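Long-range contact in peptidoglycan D,D-transpeptidase FtsI (Yersinia pestis, PDB 6SYN), which probably cross-links the peptide stems of peptidoglycan as a class B penicillin-binding protein, an enzyme family that beta-lactams block by acylation: residues Glu135-Gly147 with Ala173-Leu185. Numbering follows the deposited sequence.
Sequences EGVEKSFDRWLTG and AAHNLVLSVDERL. With ACT (acetate ion), chain C.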
ATOM      1  N   GLU A 135     -15.309  -4.600  -5.457  1.00 20.87           N
ATOM      2  CA  GLU A 135     -14.063  -4.068  -4.840  1.00 20.71           C
ATOM      3  C   GLU A 135     -12.938  -3.980  -5.882  1.00 19.52           C
ATOM      4  O   GLU A 135     -12.942  -4.758  -6.861  1.00 18.66           O
ATOM      5  CB  GLU A 135     -13.684  -4.927  -3.627  1.00 21.65           C
ATOM      6  CG  GLU A 135     -12.382  -4.527  -2.943  1.00 22.66           C
ATOM      7  CD  GLU A 135     -12.380  -3.181  -2.231  1.00 23.50           C
ATOM      8  OE1 GLU A 135     -13.188  -3.009  -1.291  1.00 24.26           O
ATOM      9  OE2 GLU A 135     -11.557  -2.310  -2.606  1.00 23.79           O
ATOM     10  N   GLY A 136     -12.026  -3.026  -5.664  1.00 18.59           N
ATOM     11  CA  GLY A 136     -10.806  -2.793  -6.457  1.00 17.95           C
ATOM     12  C   GLY A 136     -11.104  -2.497  -7.915  1.00 17.35           C
ATOM     13  O   GLY A 136     -12.178  -1.941  -8.224  1.00 17.03           O
ATOM     14  N   VAL A 137     -10.159  -2.859  -8.779  1.00 16.91           N
ATOM     15  CA  VAL A 137     -10.239  -2.689 -10.257  1.00 16.61           C
ATOM     16  C   VAL A 137     -11.510  -3.376 -10.768  1.00 16.52           C
ATOM     17  O   VAL A 137     -12.198  -2.780 -11.616  1.00 16.68           O
ATOM     18  CB  VAL A 137      -8.960  -3.220 -10.931  1.00 16.16           C
ATOM     19  CG1 VAL A 137      -9.243  -3.895 -12.261  1.00 16.12           C
ATOM     20  CG2 VAL A 137      -7.930  -2.112 -11.091  1.00 15.99           C
ATOM     21  N   GLU A 138     -11.806  -4.576 -10.261  1.00 16.40           N
ATOM     22  CA  GLU A 138     -12.984  -5.390 -10.668  1.00 16.24           C
ATOM     23  C   GLU A 138     -14.244  -4.512 -10.573  1.00 16.19           C
ATOM     24  O   GLU A 138     -15.009  -4.480 -11.555  1.00 15.67           O
ATOM     25  CB  GLU A 138     -13.053  -6.669  -9.828  1.00 16.09           C
ATOM     26  CG  GLU A 138     -13.816  -7.804 -10.487  1.00 16.09           C
ATOM     27  CD  GLU A 138     -13.086  -8.538 -11.600  1.00 16.00           C
ATOM     28  OE1 GLU A 138     -13.152  -8.068 -12.747  1.00 16.24           O
ATOM     29  OE2 GLU A 138     -12.474  -9.587 -11.323  1.00 15.78           O
ATOM     30  N   LYS A 139     -14.430  -3.786  -9.466  1.00 16.52           N
ATOM     31  CA  LYS A 139     -15.526  -2.784  -9.337  1.00 17.14           C
ATOM     32  C   LYS A 139     -15.203  -1.572 -10.219  1.00 17.17           C
ATOM     33  O   LYS A 139     -16.025  -1.243 -11.094  1.00 17.11           O
ATOM     34  CB  LYS A 139     -15.740  -2.309  -7.896  1.00 17.47           C
ATOM     35  CG  LYS A 139     -16.504  -0.993  -7.793  1.00 18.03           C
ATOM     36  CD  LYS A 139     -17.498  -0.893  -6.652  1.00 18.67           C
ATOM     37  CE  LYS A 139     -18.791  -0.220  -7.075  1.00 18.96           C
ATOM     38  NZ  LYS A 139     -19.699   0.016  -5.927  1.00 19.13           N
ATOM     39  N   SER A 140     -14.049  -0.946  -9.978  1.00 17.29           N
ATOM     40  CA  SER A 140     -13.608   0.358 -10.545  1.00 17.36           C
ATOM     41  C   SER A 140     -13.819   0.419 -12.066  1.00 17.11           C
ATOM     42  O   SER A 140     -14.136   1.510 -12.569  1.00 16.96           O
ATOM     43  CB  SER A 140     -12.166   0.609 -10.185  1.00 17.57           C
ATOM     44  OG  SER A 140     -11.749   1.896 -10.605  1.00 18.17           O
ATOM     45  N   PHE A 141     -13.628  -0.701 -12.767  1.00 17.18           N
ATOM     46  CA  PHE A 141     -13.763  -0.817 -14.243  1.00 17.78           C
ATOM     47  C   PHE A 141     -14.889  -1.798 -14.607  1.00 18.58           C
ATOM     48  O   PHE A 141     -14.841  -2.358 -15.724  1.00 18.58           O
ATOM     49  CB  PHE A 141     -12.437  -1.286 -14.854  1.00 17.49           C
ATOM     50  CG  PHE A 141     -11.370  -0.228 -14.946  1.00 17.23           C
ATOM     51  CD1 PHE A 141     -11.291   0.600 -16.055  1.00 17.17           C
ATOM     52  CD2 PHE A 141     -10.441  -0.064 -13.932  1.00 17.22           C
ATOM     53  CE1 PHE A 141     -10.304   1.570 -16.148  1.00 16.91           C
ATOM     54  CE2 PHE A 141      -9.460   0.913 -14.023  1.00 17.13           C
ATOM     55  CZ  PHE A 141      -9.393   1.728 -15.130  1.00 16.82           C
ATOM     56  N   ASP A 142     -15.875  -1.999 -13.723  1.00 19.66           N
ATOM     57  CA  ASP A 142     -16.860  -3.111 -13.850  1.00 20.88           C
ATOM     58  C   ASP A 142     -17.565  -3.032 -15.208  1.00 21.78           C
ATOM     59  O   ASP A 142     -17.637  -4.070 -15.883  1.00 21.50           O
ATOM     60  CB  ASP A 142     -17.900  -3.131 -12.726  1.00 20.94           C
ATOM     61  CG  ASP A 142     -18.805  -4.355 -12.774  1.00 20.84           C
ATOM     62  OD1 ASP A 142     -18.267  -5.480 -12.779  1.00 20.62           O
ATOM     63  OD2 ASP A 142     -20.039  -4.178 -12.819  1.00 20.89           O
ATOM     64  N   ARG A 143     -18.059  -1.845 -15.575  1.00 23.94           N
ATOM     65  CA  ARG A 143     -18.874  -1.599 -16.797  1.00 25.57           C
ATOM     66  C   ARG A 143     -18.020  -1.917 -18.033  1.00 25.48           C
ATOM     67  O   ARG A 143     -18.470  -2.716 -18.884  1.00 25.43           O
ATOM     68  CB  ARG A 143     -19.395  -0.159 -16.774  1.00 27.24           C
ATOM     69  CG  ARG A 143     -20.194   0.250 -18.001  1.00 29.35           C
ATOM     70  CD  ARG A 143     -21.682  -0.013 -17.870  1.00 31.35           C
ATOM     71  NE  ARG A 143     -22.355   0.327 -19.117  1.00 33.04           N
ATOM     72  CZ  ARG A 143     -22.373  -0.433 -20.214  1.00 34.46           C
ATOM     73  NH1 ARG A 143     -21.761  -1.607 -20.235  1.00 34.71           N
ATOM     74  NH2 ARG A 143     -23.012  -0.012 -21.293  1.00 35.17           N
ATOM     75  N   TRP A 144     -16.833  -1.311 -18.104  1.00 25.02           N
ATOM     76  CA  TRP A 144     -15.770  -1.551 -19.117  1.00 25.16           C
ATOM     77  C   TRP A 144     -15.583  -3.058 -19.346  1.00 25.74           C
ATOM     78  O   TRP A 144     -15.554  -3.487 -20.522  1.00 25.80           O
ATOM     79  CB  TRP A 144     -14.484  -0.868 -18.631  1.00 25.17           C
ATOM     80  CG  TRP A 144     -13.246  -1.152 -19.420  1.00 24.93           C
ATOM     81  CD1 TRP A 144     -12.299  -2.095 -19.147  1.00 25.53           C
ATOM     82  CD2 TRP A 144     -12.784  -0.449 -20.585  1.00 24.89           C
ATOM     83  NE1 TRP A 144     -11.289  -2.039 -20.068  1.00 25.64           N
ATOM     84  CE2 TRP A 144     -11.556  -1.037 -20.962  1.00 25.19           C
ATOM     85  CE3 TRP A 144     -13.286   0.610 -21.350  1.00 24.68           C
ATOM     86  CZ2 TRP A 144     -10.832  -0.603 -22.071  1.00 24.90           C
ATOM     87  CZ3 TRP A 144     -12.567   1.040 -22.443  1.00 24.78           C
ATOM     88  CH2 TRP A 144     -11.359   0.440 -22.797  1.00 24.87           C
ATOM     89  N   LEU A 145     -15.494  -3.829 -18.261  1.00 26.04           N
ATOM     90  CA  LEU A 145     -15.189  -5.287 -18.276  1.00 26.34           C
ATOM     91  C   LEU A 145     -16.419  -6.107 -18.696  1.00 26.31           C
ATOM     92  O   LEU A 145     -16.233  -7.103 -19.415  1.00 25.78           O
ATOM     93  CB  LEU A 145     -14.695  -5.697 -16.884  1.00 26.52           C
ATOM     94  CG  LEU A 145     -13.313  -5.168 -16.500  1.00 26.41           C
ATOM     95  CD1 LEU A 145     -13.076  -5.289 -15.002  1.00 26.51           C
ATOM     96  CD2 LEU A 145     -12.225  -5.899 -17.267  1.00 26.05           C
ATOM     97  N   THR A 146     -17.623  -5.721 -18.262  1.00 27.05           N
ATOM     98  CA  THR A 146     -18.881  -6.489 -18.486  1.00 27.69           C
ATOM     99  C   THR A 146     -19.387  -6.264 -19.919  1.00 28.38           C
ATOM    100  O   THR A 146     -19.203  -5.146 -20.448  1.00 29.10           O
ATOM    101  CB  THR A 146     -19.951  -6.154 -17.434  1.00 27.12           C
ATOM    102  OG1 THR A 146     -21.126  -6.906 -17.735  1.00 27.36           O
ATOM    103  CG2 THR A 146     -20.314  -4.688 -17.381  1.00 26.68           C
ATOM    104  N   GLY A 147     -19.995  -7.300 -20.512  1.00 29.19           N
ATOM    105  CA  GLY A 147     -20.617  -7.260 -21.851  1.00 30.03           C
ATOM    106  C   GLY A 147     -21.762  -8.253 -21.974  1.00 30.71           C
ATOM    107  O   GLY A 147     -22.868  -7.907 -21.509  1.00 31.61           O
ATOM    108  N   ALA A 173     -18.374  -3.762 -26.066  1.00 23.55           N
ATOM    109  CA  ALA A 173     -19.009  -3.647 -24.730  1.00 23.87           C
ATOM    110  C   ALA A 173     -18.042  -4.144 -23.644  1.00 23.88           C
ATOM    111  O   ALA A 173     -17.673  -3.331 -22.764  1.00 25.35           O
ATOM    112  CB  ALA A 173     -20.317  -4.405 -24.710  1.00 23.97           C
ATOM    113  N   ALA A 174     -17.650  -5.423 -23.695  1.00 22.62           N
ATOM    114  CA  ALA A 174     -16.653  -6.036 -22.783  1.00 21.59           C
ATOM    115  C   ALA A 174     -15.243  -5.820 -23.352  1.00 20.60           C
ATOM    116  O   ALA A 174     -15.040  -6.096 -24.549  1.00 20.04           O
ATOM    117  CB  ALA A 174     -16.953  -7.499 -22.574  1.00 21.49           C
ATOM    118  N   HIS A 175     -14.319  -5.340 -22.514  1.00 19.42           N
ATOM    119  CA  HIS A 175     -12.953  -4.881 -22.885  1.00 18.52           C
ATOM    120  C   HIS A 175     -11.909  -5.543 -21.983  1.00 17.52           C
ATOM    121  O   HIS A 175     -12.146  -5.606 -20.761  1.00 17.24           O
ATOM    122  CB  HIS A 175     -12.829  -3.361 -22.716  1.00 18.89           C
ATOM    123  CG  HIS A 175     -13.383  -2.541 -23.830  1.00 19.37           C
ATOM    124  ND1 HIS A 175     -12.823  -2.539 -25.096  1.00 19.72           N
ATOM    125  CD2 HIS A 175     -14.400  -1.652 -23.859  1.00 19.66           C
ATOM    126  CE1 HIS A 175     -13.496  -1.711 -25.869  1.00 19.83           C
ATOM    127  NE2 HIS A 175     -14.467  -1.148 -25.131  1.00 19.86           N
ATOM    128  N   ASN A 176     -10.771  -5.958 -22.546  1.00 16.40           N
ATOM    129  CA  ASN A 176      -9.584  -6.360 -21.747  1.00 15.52           C
ATOM    130  C   ASN A 176      -8.998  -5.109 -21.092  1.00 15.15           C
ATOM    131  O   ASN A 176      -9.152  -4.003 -21.664  1.00 15.14           O
ATOM    132  CB  ASN A 176      -8.532  -7.085 -22.582  1.00 15.19           C
ATOM    133  CG  ASN A 176      -9.059  -8.379 -23.159  1.00 14.97           C
ATOM    134  OD1 ASN A 176      -9.818  -9.087 -22.500  1.00 14.78           O
ATOM    135  ND2 ASN A 176      -8.684  -8.678 -24.392  1.00 14.64           N
ATOM    136  N   LEU A 177      -8.367  -5.288 -19.931  1.00 14.55           N
ATOM    137  CA  LEU A 177      -7.731  -4.204 -19.139  1.00 14.02           C
ATOM    138  C   LEU A 177      -6.241  -4.525 -18.998  1.00 13.67           C
ATOM    139  O   LEU A 177      -5.924  -5.669 -18.637  1.00 13.99           O
ATOM    140  CB  LEU A 177      -8.430  -4.122 -17.778  1.00 13.78           C
ATOM    141  CG  LEU A 177      -7.994  -2.982 -16.859  1.00 13.65           C
ATOM    142  CD1 LEU A 177      -8.028  -1.646 -17.578  1.00 13.57           C
ATOM    143  CD2 LEU A 177      -8.871  -2.931 -15.617  1.00 13.65           C
ATOM    144  N   VAL A 178      -5.366  -3.572 -19.318  1.00 13.11           N
ATOM    145  CA  VAL A 178      -3.894  -3.702 -19.121  1.00 12.85           C
ATOM    146  C   VAL A 178      -3.508  -2.785 -17.955  1.00 12.70           C
ATOM    147  O   VAL A 178      -3.535  -1.556 -18.140  1.00 12.90           O
ATOM    148  CB  VAL A 178      -3.123  -3.382 -20.418  1.00 12.76           C
ATOM    149  CG1 VAL A 178      -1.612  -3.503 -20.241  1.00 12.66           C
ATOM    150  CG2 VAL A 178      -3.587  -4.264 -21.568  1.00 12.69           C
ATOM    151  N   LEU A 179      -3.202  -3.360 -16.788  1.00 12.53           N
ATOM    152  CA  LEU A 179      -2.797  -2.583 -15.585  1.00 12.34           C
ATOM    153  C   LEU A 179      -1.353  -2.095 -15.760  1.00 12.18           C
ATOM    154  O   LEU A 179      -0.624  -2.641 -16.617  1.00 11.94           O
ATOM    155  CB  LEU A 179      -2.931  -3.437 -14.319  1.00 12.34           C
ATOM    156  CG  LEU A 179      -4.343  -3.878 -13.930  1.00 12.47           C
ATOM    157  CD1 LEU A 179      -4.322  -4.577 -12.581  1.00 12.51           C
ATOM    158  CD2 LEU A 179      -5.321  -2.712 -13.887  1.00 12.51           C
ATOM    159  N   SER A 180      -0.972  -1.099 -14.961  1.00 12.05           N
ATOM    160  CA  SER A 180       0.398  -0.530 -14.870  1.00 12.03           C
ATOM    161  C   SER A 180       1.292  -1.430 -13.998  1.00 11.85           C
ATOM    162  O   SER A 180       2.520  -1.301 -14.090  1.00 11.65           O
ATOM    163  CB  SER A 180       0.340   0.863 -14.316  1.00 11.98           C
ATOM    164  OG  SER A 180       0.016   0.825 -12.937  1.00 12.08           O
ATOM    165  N   VAL A 181       0.688  -2.303 -13.185  1.00 11.75           N
ATOM    166  CA  VAL A 181       1.372  -3.172 -12.180  1.00 11.81           C
ATOM    167  C   VAL A 181       2.171  -4.272 -12.897  1.00 11.76           C
ATOM    168  O   VAL A 181       1.806  -4.628 -14.032  1.00 11.89           O
ATOM    169  CB  VAL A 181       0.330  -3.748 -11.201  1.00 11.94           C
ATOM    170  CG1 VAL A 181       0.871  -4.886 -10.348  1.00 12.18           C
ATOM    171  CG2 VAL A 181      -0.252  -2.656 -10.324  1.00 11.94           C
ATOM    172  N   ASP A 182       3.234  -4.777 -12.261  1.00 11.68           N
ATOM    173  CA  ASP A 182       4.052  -5.921 -12.757  1.00 11.74           C
ATOM    174  C   ASP A 182       3.885  -7.069 -11.753  1.00 11.72           C
ATOM    175  O   ASP A 182       4.095  -6.816 -10.549  1.00 11.69           O
ATOM    176  CB  ASP A 182       5.508  -5.493 -12.985  1.00 11.72           C
ATOM    177  CG  ASP A 182       6.401  -6.558 -13.606  1.00 11.87           C
ATOM    178  OD1 ASP A 182       6.141  -7.753 -13.375  1.00 11.91           O
ATOM    179  OD2 ASP A 182       7.356  -6.185 -14.323  1.00 12.02           O
ATOM    180  N   GLU A 183       3.486  -8.260 -12.220  1.00 11.76           N
ATOM    181  CA  GLU A 183       3.141  -9.427 -11.355  1.00 11.97           C
ATOM    182  C   GLU A 183       4.393  -9.889 -10.596  1.00 11.62           C
ATOM    183  O   GLU A 183       4.259 -10.183  -9.391  1.00 11.35           O
ATOM    184  CB  GLU A 183       2.503 -10.563 -12.167  1.00 12.46           C
ATOM    185  CG  GLU A 183       2.721 -11.960 -11.587  1.00 12.98           C
ATOM    186  CD  GLU A 183       2.098 -12.204 -10.220  1.00 13.53           C
ATOM    187  OE1 GLU A 183       1.190 -11.438  -9.857  1.00 14.65           O
ATOM    188  OE2 GLU A 183       2.522 -13.150  -9.516  1.00 13.80           O
ATOM    189  N   ARG A 184       5.546  -9.960 -11.272  1.00 11.22           N
ATOM    190  CA  ARG A 184       6.852 -10.342 -10.670  1.00 11.09           C
ATOM    191  C   ARG A 184       7.169  -9.409  -9.495  1.00 10.71           C
ATOM    192  O   ARG A 184       7.661  -9.910  -8.461  1.00 10.79           O
ATOM    193  CB  ARG A 184       8.000 -10.239 -11.681  1.00 11.32           C
ATOM    194  CG  ARG A 184       7.970 -11.251 -12.818  1.00 11.50           C
ATOM    195  CD  ARG A 184       9.018 -10.931 -13.874  1.00 11.59           C
ATOM    196  NE  ARG A 184       8.863  -9.562 -14.357  1.00 11.73           N
ATOM    197  CZ  ARG A 184       9.802  -8.823 -14.952  1.00 11.79           C
ATOM    198  NH1 ARG A 184      11.020  -9.299 -15.162  1.00 11.86           N
ATOM    199  NH2 ARG A 184       9.513  -7.587 -15.324  1.00 11.71           N
ATOM    200  N   LEU A 185       6.937  -8.105  -9.670  1.00 10.28           N
ATOM    201  CA  LEU A 185       7.305  -7.054  -8.682  1.00 10.01           C
ATOM    202  C   LEU A 185       6.249  -7.011  -7.569  1.00  9.83           C
ATOM    203  O   LEU A 185       6.637  -6.790  -6.411  1.00  9.78           O
ATOM    204  CB  LEU A 185       7.446  -5.697  -9.384  1.00  9.88           C
ATOM    205  CG  LEU A 185       8.488  -5.599 -10.502  1.00  9.83           C
ATOM    206  CD1 LEU A 185       8.709  -4.147 -10.896  1.00  9.81           C
ATOM    207  CD2 LEU A 185       9.819  -6.230 -10.114  1.00  9.88           C
TER
HETATM  208  C   ACT C 602      12.481  -7.178 -17.792  1.00 33.30           C
HETATM  209  O   ACT C 602      12.686  -6.859 -16.603  1.00 32.40           O
HETATM  210  OXT ACT C 602      11.996  -6.401 -18.642  1.00 33.18           O
HETATM  211  CH3 ACT C 602      12.841  -8.607 -18.238  1.00 32.87           C
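Two short helices, 136-140 and 142-145, lie along the extended chain that runs through strand 177-178, and the backbones are closest where Gly147 and Ala174 bring their CA atoms to 4.3 Å. The pairing is a worked example of an extended chain packed on two short helices, with an aromatic stack at one end and an apolar cluster at the other. Trp144 carries the stack. With its CG anti to the backbone N (chi1 172°), the side chain swings its indole across to the other segment, where one face meets His175. The CB of His175 sits over the five-membered ring, 3.4 Å from its centroid, in a CH-pi contact, while the imidazole stacks face to face on the six-membered ring with centroids 4.0 Å apart and planes at 20°. Two weak hydrogen bonds accompany the stack: His175 N reaches Trp144 O at 3.0 Å, and Trp144 NE1 gives its N-H to Asn176 O, near the indole plane, at 3.3 Å. Backbone and ring of one residue thus both engage the passing chain.

Farther along, Leu177 points into the apolar part of the contact. Its CD2 meets Val137 CG1 tip to tip at 3.5 Å and also makes a CH-pi contact over a face of the Phe141 ring, 4.0 Å from the centroid. Val137 spreads its other methyl, CG2, to Leu179 CD2 at 3.9 Å, the two side chains sliding past each other in opposite directions, and Leu145 CD2 packs on Leu177 CB.

Both helices belong to the dimerisation-domain sequence family. Strand 19-20 lies against this cluster, pairing in parallel with strand 177-178 in a mixed sheet, and Ile19 touches Val137, Leu145 and Leu179. Helix 121-124 adjoins Leu179; past it, Asp182 N-caps helix 183-199.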